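Local coordinates for attachment invasion locus protein (Yersinia pestis, PDB 3QRA) that promotes attachment to and invasion of eukaryotic host cells as an outer-membrane beta-barrel adhesin, by a mechanism not yet known, at residues 28-33 with 46-51. Sequence-based numbering, arbitrary orientation.
Sequences RGFNLK and GSFAQT. With C8E ((hydroxyethyloxy)tri(ethyloxy)octane), chain E; C8E ((hydroxyethyloxy)tri(ethyloxy)octane), chain F.
F30 and L32 pair with Q50 and F48 across two antiparallel strands, 28-33 and 46-51, whose axes come within 4.5 Å. Each pair is closed by two backbone hydrogen bonds, F30 with Q50 and L32 with F48. On the barrel interior the packing is tight and polar. N31, its CG anti to the backbone N (chi1 172°), swings its amide across to the partner strand, where ND2 donates to S47 OG at 2.9 Å and to F48 O at 2.8 Å. ND2 reaches F48 O from above its carbonyl plane, while L32 N donates nearly along the C=O axis; one oxygen thus serves two donors. The amide's other end is held too: K33, bent at chi2 and chi4, curls back within its own strand to put NZ 2.8 Å from N31 OD1, and on the way its CE passes 3.5 Å from S47 OG. NZ also makes a salt bridge with D133, which would offset its charge inside the barrel, and a hydrogen bond with S135 OG.

The outward face is largely apolar and partly exposed. The F30 ring crosses that of F48 obliquely, planes at 48°, with CZ 3.6 Å from F48 CE2; a tight spot lies beside it, where the adjacent CE2 packs 3.2 Å from Q50 CG, ring and amide planes 40° apart. Detergent tails continue this surface: C2 of one C8E molecule meets the F30 ring at its edge, C5 of the same molecule lies 3.7 Å from F48 CZ, and a second tail lies along G46 and F48 N. Such a lipid-facing aromatic surface fits a transmembrane barrel. The pair belongs to the hairpin 28-37/42-53 of the closed eight-stranded barrel, with strand 5-18 hydrogen-bonded to the far edge of 28-33, strand 66-81 flanking 46-51, and M150 of strand 144-156 touching N31, K33 and A49.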
loop_
_atom_site.group_PDB
_atom_site.type_symbol
_atom_site.label_atom_id
_atom_site.label_comp_id
_atom_site.label_asym_id
_atom_site.label_seq_id
_atom_site.Cartn_x
_atom_site.Cartn_y
_atom_site.Cartn_z
ATOM N N ARG A 28 -8.837 2.149 5.228
ATOM C CA ARG A 28 -8.309 3.246 4.418
ATOM C C ARG A 28 -7.099 3.875 5.097
ATOM O O ARG A 28 -6.933 3.792 6.315
ATOM C CB ARG A 28 -9.392 4.320 4.236
ATOM C CG ARG A 28 -10.538 3.878 3.350
ATOM C CD ARG A 28 -11.452 5.032 3.005
ATOM N NE ARG A 28 -12.236 5.468 4.148
ATOM C CZ ARG A 28 -13.455 5.022 4.427
ATOM N NH1 ARG A 28 -14.029 4.121 3.638
ATOM N NH2 ARG A 28 -14.099 5.475 5.490
ATOM N N GLY A 29 -6.250 4.517 4.303
ATOM C CA GLY A 29 -5.083 5.166 4.855
ATOM C C GLY A 29 -4.324 5.845 3.735
ATOM O O GLY A 29 -4.923 6.434 2.824
ATOM N N PHE A 30 -3.005 5.730 3.793
ATOM C CA PHE A 30 -2.144 6.484 2.888
ATOM C C PHE A 30 -0.920 5.679 2.462
ATOM O O PHE A 30 -0.608 4.612 3.018
ATOM C CB PHE A 30 -1.713 7.807 3.558
ATOM C CG PHE A 30 -0.746 7.612 4.682
ATOM C CD1 PHE A 30 0.622 7.681 4.457
ATOM C CD2 PHE A 30 -1.198 7.318 5.959
ATOM C CE1 PHE A 30 1.524 7.475 5.492
ATOM C CE2 PHE A 30 -0.306 7.104 6.993
ATOM C CZ PHE A 30 1.060 7.182 6.760
ATOM N N ASN A 31 -0.222 6.215 1.466
ATOM C CA ASN A 31 0.923 5.559 0.861
ATOM C C ASN A 31 1.963 6.613 0.502
ATOM O O ASN A 31 1.641 7.596 -0.155
ATOM C CB ASN A 31 0.443 4.818 -0.391
ATOM C CG ASN A 31 1.569 4.254 -1.225
ATOM O OD1 ASN A 31 1.535 4.357 -2.453
ATOM N ND2 ASN A 31 2.563 3.640 -0.574
ATOM N N LEU A 32 3.196 6.432 0.971
ATOM C CA LEU A 32 4.315 7.268 0.535
ATOM C C LEU A 32 5.195 6.416 -0.374
ATOM O O LEU A 32 5.517 5.274 -0.028
ATOM C CB LEU A 32 5.134 7.732 1.734
ATOM C CG LEU A 32 4.394 8.648 2.716
ATOM C CD1 LEU A 32 5.105 8.706 4.067
ATOM C CD2 LEU A 32 4.251 10.047 2.122
ATOM N N LYS A 33 5.565 6.948 -1.538
ATOM C CA LYS A 33 6.522 6.239 -2.395
ATOM C C LYS A 33 7.685 7.148 -2.735
ATOM O O LYS A 33 7.502 8.359 -2.914
ATOM C CB LYS A 33 5.865 5.701 -3.675
ATOM C CG LYS A 33 4.867 4.562 -3.434
ATOM C CD LYS A 33 4.894 3.580 -4.637
ATOM C CE LYS A 33 3.865 2.457 -4.472
ATOM N NZ LYS A 33 2.466 2.944 -4.683
ATOM N N GLY A 46 10.641 2.576 -3.412
ATOM C CA GLY A 46 10.307 2.102 -2.085
ATOM C C GLY A 46 8.922 2.624 -1.753
ATOM O O GLY A 46 8.540 3.711 -2.195
ATOM N N SER A 47 8.183 1.852 -0.965
ATOM C CA SER A 47 6.797 2.164 -0.645
ATOM C C SER A 47 6.500 1.850 0.821
ATOM O O SER A 47 6.887 0.792 1.336
ATOM C CB SER A 47 5.858 1.337 -1.538
ATOM O OG SER A 47 4.501 1.498 -1.152
ATOM N N PHE A 48 5.819 2.782 1.477
ATOM C CA PHE A 48 5.231 2.532 2.790
ATOM C C PHE A 48 3.744 2.759 2.660
ATOM O O PHE A 48 3.316 3.791 2.128
ATOM C CB PHE A 48 5.765 3.484 3.877
ATOM C CG PHE A 48 4.942 3.440 5.146
ATOM C CD1 PHE A 48 5.142 2.437 6.083
ATOM C CD2 PHE A 48 3.926 4.361 5.360
ATOM C CE1 PHE A 48 4.354 2.372 7.237
ATOM C CE2 PHE A 48 3.139 4.302 6.511
ATOM C CZ PHE A 48 3.360 3.304 7.444
ATOM N N ALA A 49 2.957 1.811 3.157
ATOM C CA ALA A 49 1.506 1.963 3.138
ATOM C C ALA A 49 0.915 1.653 4.503
ATOM O O ALA A 49 1.420 0.804 5.244
ATOM C CB ALA A 49 0.875 1.048 2.061
ATOM N N GLN A 50 -0.162 2.346 4.835
ATOM C CA GLN A 50 -0.907 2.004 6.028
ATOM C C GLN A 50 -2.380 2.189 5.743
ATOM O O GLN A 50 -2.771 3.162 5.114
ATOM C CB GLN A 50 -0.445 2.850 7.219
ATOM C CG GLN A 50 -1.255 4.100 7.483
ATOM C CD GLN A 50 -1.066 4.618 8.903
ATOM O OE1 GLN A 50 -0.004 4.430 9.506
ATOM N NE2 GLN A 50 -2.107 5.240 9.455
ATOM N N THR A 51 -3.194 1.222 6.163
ATOM C CA THR A 51 -4.644 1.366 6.130
ATOM C C THR A 51 -5.219 0.906 7.463
ATOM O O THR A 51 -4.594 0.150 8.204
ATOM C CB THR A 51 -5.305 0.557 4.991
ATOM O OG1 THR A 51 -5.014 -0.839 5.158
ATOM C CG2 THR A 51 -4.823 1.037 3.621
HETATM C C1 C8E E . 9.025 6.359 1.036
HETATM C C2 C8E E . 8.945 4.904 1.480
HETATM C C3 C8E E . 10.276 4.205 1.249
HETATM C C4 C8E E . 10.499 3.092 2.263
HETATM C C5 C8E E . 10.980 1.822 1.571
HETATM C C6 C8E E . 12.310 1.356 2.150
HETATM C C7 C8E E . 12.646 -0.052 1.676
HETATM C C8 C8E E . 14.092 -0.412 2.000
HETATM C C1 C8E F . 5.072 7.713 8.398
HETATM C C2 C8E F . 4.023 6.907 9.155
HETATM C C3 C8E F . 4.675 5.815 9.995
HETATM C C4 C8E F . 3.784 5.404 11.164
HETATM C C5 C8E F . 3.500 3.907 11.127
HETATM C C6 C8E F . 3.865 3.253 12.454
HETATM C C7 C8E F . 3.165 1.909 12.628
HETATM C C8 C8E F . 3.658 1.207 13.887
HETATM O O9 C8E F . 2.639 0.379 14.401
#